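Local coordinates for protein fructose-2,6-bisphosphatase TIGAR B (Danio rerio, PDB 3E9E) that probably hydrolyses fructose-2,6-bisphosphate, and also fructose-1,6-bisphosphate, and so acts as a brake on glycolysis, at residues F55-Q60 with L86-G91; E196-C201 with T237-V242. The protein carries 1 engineered substitution. All coordinates share one frame; numbering follows the deposited sequence.

Contact 1. Residues F55-Q60 with L86-G91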
ATOM      1  N   PHE A  55      -1.015   7.913   5.960  1.00 22.86           N
ATOM      2  CA  PHE A  55      -1.081   6.711   6.817  1.00 23.36           C
ATOM      3  C   PHE A  55       0.080   5.785   6.487  1.00 23.67           C
ATOM      4  O   PHE A  55       0.299   5.442   5.302  1.00 22.16           O
ATOM      5  CB  PHE A  55      -2.413   5.978   6.609  1.00 23.18           C
ATOM      6  CG  PHE A  55      -3.607   6.876   6.763  1.00 23.11           C
ATOM      7  CD1 PHE A  55      -4.113   7.159   8.016  1.00 23.50           C
ATOM      8  CD2 PHE A  55      -4.180   7.487   5.646  1.00 23.95           C
ATOM      9  CE1 PHE A  55      -5.201   8.035   8.161  1.00 26.12           C
ATOM     10  CE2 PHE A  55      -5.248   8.334   5.766  1.00 22.41           C
ATOM     11  CZ  PHE A  55      -5.774   8.618   7.029  1.00 24.07           C
ATOM     12  N   VAL A  56       0.813   5.375   7.531  1.00 23.11           N
ATOM     13  CA  VAL A  56       2.079   4.667   7.353  1.00 24.43           C
ATOM     14  C   VAL A  56       2.234   3.498   8.327  1.00 24.85           C
ATOM     15  O   VAL A  56       1.902   3.620   9.513  1.00 24.81           O
ATOM     16  CB  VAL A  56       3.301   5.615   7.540  1.00 24.47           C
ATOM     17  CG1 VAL A  56       4.576   4.919   7.117  1.00 24.03           C
ATOM     18  CG2 VAL A  56       3.142   6.884   6.697  1.00 25.95           C
ATOM     19  N   SER A  57       2.738   2.371   7.816  1.00 25.23           N
ATOM     20  CA  SER A  57       3.205   1.276   8.657  1.00 25.28           C
ATOM     21  C   SER A  57       4.187   1.824   9.692  1.00 26.16           C
ATOM     22  O   SER A  57       4.990   2.714   9.386  1.00 25.99           O
ATOM     23  CB  SER A  57       3.904   0.240   7.793  1.00 24.83           C
ATOM     24  OG  SER A  57       4.700  -0.649   8.567  1.00 24.71           O
ATOM     25  N   ASN A  58       4.116   1.322  10.922  1.00 26.79           N
ATOM     26  CA  ASN A  58       5.060   1.777  11.948  1.00 27.31           C
ATOM     27  C   ASN A  58       6.390   0.985  11.954  1.00 27.14           C
ATOM     28  O   ASN A  58       7.205   1.146  12.861  1.00 28.16           O
ATOM     29  CB  ASN A  58       4.402   1.819  13.329  1.00 27.21           C
ATOM     30  CG  ASN A  58       4.116   0.439  13.876  1.00 28.23           C
ATOM     31  OD1 ASN A  58       4.003  -0.524  13.134  1.00 29.92           O
ATOM     32  ND2 ASN A  58       4.010   0.338  15.184  1.00 30.62           N
ATOM     33  N   LEU A  59       6.615   0.157  10.942  1.00 25.78           N
ATOM     34  CA  LEU A  59       7.952  -0.383  10.684  1.00 25.33           C
ATOM     35  C   LEU A  59       8.853   0.728  10.124  1.00 25.77           C
ATOM     36  O   LEU A  59       8.422   1.545   9.283  1.00 25.37           O
ATOM     37  CB  LEU A  59       7.900  -1.568   9.708  1.00 24.62           C
ATOM     38  CG  LEU A  59       7.286  -2.867  10.224  1.00 24.63           C
ATOM     39  CD1 LEU A  59       6.902  -3.821   9.099  1.00 21.81           C
ATOM     40  CD2 LEU A  59       8.244  -3.574  11.217  1.00 24.44           C
ATOM     41  N   GLN A  60      10.107   0.742  10.572  1.00 25.92           N
ATOM     42  CA  GLN A  60      11.016   1.851  10.269  1.00 26.34           C
ATOM     43  C   GLN A  60      11.211   2.146   8.774  1.00 25.81           C
ATOM     44  O   GLN A  60      11.241   3.304   8.383  1.00 25.66           O
ATOM     45  CB  GLN A  60      12.387   1.670  10.943  1.00 26.11           C
ATOM     46  CG  GLN A  60      13.306   2.853  10.667  1.00 29.21           C
ATOM     47  CD  GLN A  60      14.654   2.759  11.352  1.00 34.80           C
ATOM     48  OE1 GLN A  60      15.209   1.670  11.527  1.00 36.37           O
ATOM     49  NE2 GLN A  60      15.195   3.910  11.733  1.00 35.91           N
ATOM     50  N   LEU A  86      -1.896  -1.398  11.631  1.00 23.91           N
ATOM     51  CA  LEU A  86      -2.674  -2.178  10.643  1.00 23.72           C
ATOM     52  C   LEU A  86      -2.002  -2.272   9.265  1.00 23.29           C
ATOM     53  O   LEU A  86      -2.343  -3.145   8.468  1.00 23.07           O
ATOM     54  CB  LEU A  86      -4.118  -1.656  10.518  1.00 23.74           C
ATOM     55  CG  LEU A  86      -5.014  -1.821  11.761  1.00 24.98           C
ATOM     56  CD1 LEU A  86      -6.328  -1.051  11.605  1.00 26.94           C
ATOM     57  CD2 LEU A  86      -5.305  -3.282  12.023  1.00 27.35           C
ATOM     58  N   LEU A  87      -1.038  -1.387   8.996  1.00 23.08           N
ATOM     59  CA  LEU A  87      -0.343  -1.366   7.706  1.00 22.67           C
ATOM     60  C   LEU A  87       0.976  -2.149   7.708  1.00 22.88           C
ATOM     61  O   LEU A  87       1.671  -2.235   6.676  1.00 22.41           O
ATOM     62  CB  LEU A  87      -0.128   0.081   7.239  1.00 22.33           C
ATOM     63  CG  LEU A  87      -1.377   0.886   6.866  1.00 21.46           C
ATOM     64  CD1 LEU A  87      -1.015   2.399   6.652  1.00 18.94           C
ATOM     65  CD2 LEU A  87      -2.138   0.326   5.646  1.00 19.15           C
ATOM     66  N   ARG A  88       1.319  -2.729   8.862  1.00 22.40           N
ATOM     67  CA  ARG A  88       2.538  -3.532   8.956  1.00 22.33           C
ATOM     68  C   ARG A  88       2.539  -4.662   7.945  1.00 21.94           C
ATOM     69  O   ARG A  88       1.494  -5.225   7.620  1.00 21.89           O
ATOM     70  CB  ARG A  88       2.712  -4.089  10.375  1.00 21.72           C
ATOM     71  CG  ARG A  88       3.071  -3.010  11.400  1.00 23.80           C
ATOM     72  CD  ARG A  88       2.876  -3.522  12.846  1.00 24.82           C
ATOM     73  NE  ARG A  88       3.973  -4.408  13.247  1.00 29.28           N
ATOM     74  CZ  ARG A  88       5.159  -3.974  13.674  1.00 30.42           C
ATOM     75  NH1 ARG A  88       5.421  -2.669  13.722  1.00 29.98           N
ATOM     76  NH2 ARG A  88       6.095  -4.841  14.023  1.00 31.71           N
ATOM     77  N   GLU A  89       3.725  -4.998   7.457  1.00 22.76           N
ATOM     78  CA  GLU A  89       3.903  -6.169   6.598  1.00 23.36           C
ATOM     79  C   GLU A  89       3.304  -7.423   7.236  1.00 24.58           C
ATOM     80  O   GLU A  89       3.197  -7.515   8.460  1.00 23.79           O
ATOM     81  CB  GLU A  89       5.388  -6.414   6.305  1.00 23.00           C
ATOM     82  CG  GLU A  89       5.613  -7.607   5.366  1.00 23.70           C
ATOM     83  CD  GLU A  89       4.929  -7.420   4.010  1.00 24.25           C
ATOM     84  OE1 GLU A  89       3.689  -7.230   3.956  1.00 24.77           O
ATOM     85  OE2 GLU A  89       5.652  -7.452   3.000  1.00 24.71           O
ATOM     86  N   ARG A  90       2.880  -8.359   6.392  1.00 25.24           N
ATOM     87  CA  ARG A  90       2.501  -9.694   6.827  1.00 26.38           C
ATOM     88  C   ARG A  90       3.596 -10.281   7.724  1.00 26.75           C
ATOM     89  O   ARG A  90       4.785 -10.175   7.413  1.00 27.23           O
ATOM     90  CB  ARG A  90       2.268 -10.600   5.615  1.00 25.92           C
ATOM     91  CG  ARG A  90       1.938 -12.043   5.996  1.00 27.71           C
ATOM     92  CD  ARG A  90       1.459 -12.841   4.802  1.00 27.36           C
ATOM     93  NE  ARG A  90       0.931 -14.136   5.228  1.00 27.31           N
ATOM     94  CZ  ARG A  90       0.645 -15.148   4.408  1.00 30.13           C
ATOM     95  NH1 ARG A  90       0.839 -15.028   3.089  1.00 27.08           N
ATOM     96  NH2 ARG A  90       0.171 -16.293   4.906  1.00 29.99           N
ATOM     97  N   GLY A  91       3.202 -10.866   8.850  1.00 26.60           N
ATOM     98  CA  GLY A  91       4.165 -11.557   9.698  1.00 26.53           C
ATOM     99  C   GLY A  91       4.443 -12.934   9.137  1.00 26.52           C
ATOM    100  O   GLY A  91       3.515 -13.658   8.808  1.00 27.43           O
TER

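Contact 2. Residues E196-C201 with T237-V242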
ATOM      1  N   GLU A 196     -10.658  -8.374  -6.187  1.00 33.43           N
ATOM      2  CA  GLU A 196     -11.451  -9.616  -6.120  1.00 34.49           C
ATOM      3  C   GLU A 196     -12.675  -9.552  -5.237  1.00 34.54           C
ATOM      4  O   GLU A 196     -13.758  -9.946  -5.653  1.00 36.19           O
ATOM      5  CB  GLU A 196     -10.615 -10.778  -5.569  1.00 35.13           C
ATOM      6  CG  GLU A 196      -9.486 -11.252  -6.440  1.00 37.36           C
ATOM      7  CD  GLU A 196      -8.840 -12.556  -5.907  1.00 41.07           C
ATOM      8  OE1 GLU A 196      -9.018 -12.917  -4.705  1.00 41.62           O
ATOM      9  OE2 GLU A 196      -8.155 -13.220  -6.716  1.00 41.71           O
ATOM     10  N   ASP A 197     -12.499  -9.153  -3.987  1.00 34.08           N
ATOM     11  CA  ASP A 197     -13.621  -9.095  -3.065  1.00 34.10           C
ATOM     12  C   ASP A 197     -14.579  -7.940  -3.366  1.00 33.86           C
ATOM     13  O   ASP A 197     -15.792  -8.141  -3.484  1.00 33.97           O
ATOM     14  CB  ASP A 197     -13.104  -9.035  -1.628  1.00 34.24           C
ATOM     15  CG  ASP A 197     -12.272 -10.272  -1.261  1.00 34.98           C
ATOM     16  OD1 ASP A 197     -12.502 -11.321  -1.891  1.00 34.22           O
ATOM     17  OD2 ASP A 197     -11.407 -10.203  -0.356  1.00 34.14           O
ATOM     18  N   LEU A 198     -14.028  -6.738  -3.510  1.00 33.19           N
ATOM     19  CA  LEU A 198     -14.833  -5.529  -3.676  1.00 32.47           C
ATOM     20  C   LEU A 198     -15.115  -5.196  -5.142  1.00 32.39           C
ATOM     21  O   LEU A 198     -15.826  -4.233  -5.437  1.00 32.84           O
ATOM     22  CB  LEU A 198     -14.168  -4.351  -2.957  1.00 32.22           C
ATOM     23  CG  LEU A 198     -13.841  -4.510  -1.462  1.00 32.77           C
ATOM     24  CD1 LEU A 198     -13.411  -3.188  -0.851  1.00 32.08           C
ATOM     25  CD2 LEU A 198     -15.036  -5.111  -0.662  1.00 33.65           C
ATOM     26  N   GLN A 199     -14.547  -5.987  -6.053  1.00 31.84           N
ATOM     27  CA  GLN A 199     -14.823  -5.891  -7.489  1.00 31.55           C
ATOM     28  C   GLN A 199     -14.638  -4.484  -8.115  1.00 31.24           C
ATOM     29  O   GLN A 199     -15.472  -4.036  -8.931  1.00 30.50           O
ATOM     30  CB  GLN A 199     -16.249  -6.359  -7.761  1.00 31.81           C
ATOM     31  CG  GLN A 199     -16.592  -7.796  -7.424  1.00 33.51           C
ATOM     32  CD  GLN A 199     -17.997  -8.112  -7.911  1.00 36.19           C
ATOM     33  OE1 GLN A 199     -18.970  -7.921  -7.178  1.00 35.49           O
ATOM     34  NE2 GLN A 199     -18.116  -8.534  -9.175  1.00 36.90           N
ATOM     35  N   CYS A 200     -13.549  -3.808  -7.763  1.00 29.75           N
ATOM     36  CA  CYS A 200     -13.307  -2.446  -8.219  1.00 28.96           C
ATOM     37  C   CYS A 200     -13.204  -2.396  -9.740  1.00 29.03           C
ATOM     38  O   CYS A 200     -12.898  -3.411 -10.373  1.00 28.32           O
ATOM     39  CB  CYS A 200     -12.024  -1.892  -7.586  1.00 28.99           C
ATOM     40  SG  CYS A 200     -10.514  -2.658  -8.209  1.00 30.46           S
ATOM     41  N   CYS A 201     -13.476  -1.224 -10.320  1.00 28.59           N
ATOM     42  CA  CYS A 201     -13.334  -0.999 -11.758  1.00 29.32           C
ATOM     43  C   CYS A 201     -11.866  -0.931 -12.113  1.00 31.44           C
ATOM     44  O   CYS A 201     -11.049  -0.440 -11.318  1.00 31.37           O
ATOM     45  CB  CYS A 201     -13.980   0.318 -12.179  1.00 28.80           C
ATOM     46  SG  CYS A 201     -15.702   0.501 -11.644  1.00 27.11           S
ATOM     47  N   THR A 237     -19.443   3.379  -2.678  1.00 27.21           N
ATOM     48  CA  THR A 237     -20.348   3.163  -3.800  1.00 26.35           C
ATOM     49  C   THR A 237     -19.567   2.896  -5.086  1.00 26.16           C
ATOM     50  O   THR A 237     -20.111   2.366  -6.056  1.00 25.50           O
ATOM     51  CB  THR A 237     -21.292   4.345  -4.028  1.00 26.29           C
ATOM     52  OG1 THR A 237     -20.523   5.535  -4.199  1.00 26.41           O
ATOM     53  CG2 THR A 237     -22.249   4.504  -2.853  1.00 26.50           C
ATOM     54  N   ARG A 238     -18.284   3.262  -5.090  1.00 25.21           N
ATOM     55  CA  ARG A 238     -17.430   2.980  -6.239  1.00 24.67           C
ATOM     56  C   ARG A 238     -15.960   2.960  -5.822  1.00 23.76           C
ATOM     57  O   ARG A 238     -15.494   3.821  -5.063  1.00 22.66           O
ATOM     58  CB  ARG A 238     -17.649   4.024  -7.339  1.00 24.89           C
ATOM     59  CG  ARG A 238     -16.858   3.761  -8.616  1.00 28.67           C
ATOM     60  CD  ARG A 238     -16.544   5.071  -9.396  1.00 33.27           C
ATOM     61  NE  ARG A 238     -16.331   4.741 -10.794  1.00 34.75           N
ATOM     62  CZ  ARG A 238     -17.203   4.973 -11.763  1.00 34.86           C
ATOM     63  NH1 ARG A 238     -18.341   5.605 -11.490  1.00 38.47           N
ATOM     64  NH2 ARG A 238     -16.933   4.588 -13.006  1.00 32.60           N
ATOM     65  N   ILE A 239     -15.250   1.954  -6.309  1.00 22.35           N
ATOM     66  CA  ILE A 239     -13.811   1.920  -6.197  1.00 22.19           C
ATOM     67  C   ILE A 239     -13.249   1.796  -7.612  1.00 22.23           C
ATOM     68  O   ILE A 239     -13.593   0.854  -8.341  1.00 21.05           O
ATOM     69  CB  ILE A 239     -13.352   0.724  -5.330  1.00 21.72           C
ATOM     70  CG1 ILE A 239     -14.028   0.773  -3.962  1.00 21.72           C
ATOM     71  CG2 ILE A 239     -11.829   0.741  -5.157  1.00 21.43           C
ATOM     72  CD1 ILE A 239     -13.852  -0.493  -3.135  1.00 22.78           C
ATOM     73  N   GLN A 240     -12.389   2.739  -7.988  1.00 21.73           N
ATOM     74  CA  GLN A 240     -11.845   2.790  -9.346  1.00 21.87           C
ATOM     75  C   GLN A 240     -10.322   2.674  -9.283  1.00 21.77           C
ATOM     76  O   GLN A 240      -9.647   3.536  -8.710  1.00 21.12           O
ATOM     77  CB  GLN A 240     -12.258   4.091 -10.033  1.00 21.92           C
ATOM     78  CG  GLN A 240     -11.610   4.336 -11.385  1.00 23.71           C
ATOM     79  CD  GLN A 240     -12.245   3.519 -12.502  1.00 25.49           C
ATOM     80  OE1 GLN A 240     -13.440   3.648 -12.774  1.00 28.18           O
ATOM     81  NE2 GLN A 240     -11.451   2.661 -13.142  1.00 25.02           N
ATOM     82  N   GLY A 241      -9.802   1.593  -9.861  1.00 21.11           N
ATOM     83  CA  GLY A 241      -8.368   1.425 -10.058  1.00 21.28           C
ATOM     84  C   GLY A 241      -7.884   2.428 -11.078  1.00 20.97           C
ATOM     85  O   GLY A 241      -8.623   2.756 -12.010  1.00 20.56           O
ATOM     86  N   VAL A 242      -6.661   2.930 -10.898  1.00 19.79           N
ATOM     87  CA  VAL A 242      -6.103   3.906 -11.834  1.00 19.16           C
ATOM     88  C   VAL A 242      -4.812   3.343 -12.421  1.00 19.83           C
ATOM     89  O   VAL A 242      -4.706   3.190 -13.626  1.00 19.24           O
ATOM     90  CB  VAL A 242      -5.840   5.274 -11.186  1.00 19.69           C
ATOM     91  CG1 VAL A 242      -5.266   6.271 -12.263  1.00 19.52           C
ATOM     92  CG2 VAL A 242      -7.144   5.873 -10.606  1.00 19.63           C
TER

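Contact 1. Residues F55-Q60 with L86-G91
Leu87 and Ser57 meet just past the C-terminal end of strand 53-56, in the central sheet of a histidine phosphatase fold of the phosphoglycerate mutase family. Segment 55-60 leaves strand 53-56 and ends at the start of helix 60-71. Segment 86-91 is the loop that carries Glu89, the probable proton donor/acceptor. The tight part is buried, and its core is the Leu87 side chain. The first side-chain bond of Leu87 points toward segment 55-60, and Leu87 CD1 lies 3.8 Å from CB of Phe55. The same methyl is 3.6 Å from the backbone N of Val56. Ser57 CB rests 3.5 Å from Leu87 O, a carbonyl that accepts a hydrogen bond from Ser182. Ser57 OG stands opposite its own backbone N (chi1 164°). There it accepts from Leu59 N in an ST turn and is hydrogen-bonded to His183, the probable transition-state stabiliser. Leu59 reaches Glu89 with CD1, 4.1 Å from Glu89 CB. The carboxylate of Glu89 leads away; it is hydrogen-bonded to the backbone N atoms of Ala185 and Phe186 and lies near a bound phosphate ion. The looser side holds the partly exposed Asn58 and Arg88. Leu59 CD2 lies over one face of the Arg88 guanidinium, and Gln25 takes the NE hydrogen. Arg88 NH1 donates to Asn58 OD1 at 2.6 Å, with OD1 in the guanidinium plane but NH1 43° above the amide carbonyl plane.

Contact 2. Residues E196-C201 with T237-V242
Ile239 packs against two residues of segment 196-201, each with a different branch. Its CD1 meets CD1 of Leu198 at 3.6 Å, with the two side chains set at a slant to each other. Its CG2 packs against Cys200 CB, also at 3.6 Å. CG2 is the branch anti to the backbone N, while CG1 leads CD1 off to Leu198. The Leu198 end is the exposed one; Cys200 is buried, and its side chain also touches Phe223 of strand 220-230. Helix 184-197 ends just before Leu198, and Gln199, at positive phi, turns the chain toward strand 233-246, one of the two outermost strands of the mixed sheet. There it forms a single beta bridge, Cys201 with Gln240. Cys201 N donates to Ile239 O at 2.9 Å, nearly in line with the carbonyl. Cys201 O accepts from Gly241 N at 2.8 Å. The two bonds grip Cys201 by both its backbone polar groups. Gln240 starts out away from Cys201, but a bend at chi2 (78°) folds its amide back. Gln240 OE1 then sits 3.4 Å from Cys201 CB. A bond from Gln240 NE2 to Gly241 O, 3.0 Å, holds the amide in place; it lies in the plane of both groups. Cys201 SG approaches the Arg238 guanidinium obliquely, 4.4 Å from Arg238 NE.

In the fold
From the N terminus, strand 3-10 and helix 33-45 come before either contact. Contact 1 then opens at the end of strand 53-56. The chain runs through helix 60-71 and strand 81-83 and closes at the active-site end of the sheet, where the following loop is tied to the end of neighbour strand 53-56. Helices 100-109 and 125-147, strand 177-182 and helix 184-197 follow. Contact 2 opens where that last helix ends. Its loop takes in helix 208-211 and strand 220-230 and ties that helix end to edge strand 233-246. The loops are in series and neither nest nor cross. Both contacts reach the same sheet on opposite sides of the chain's centre, about 23 Å between centres.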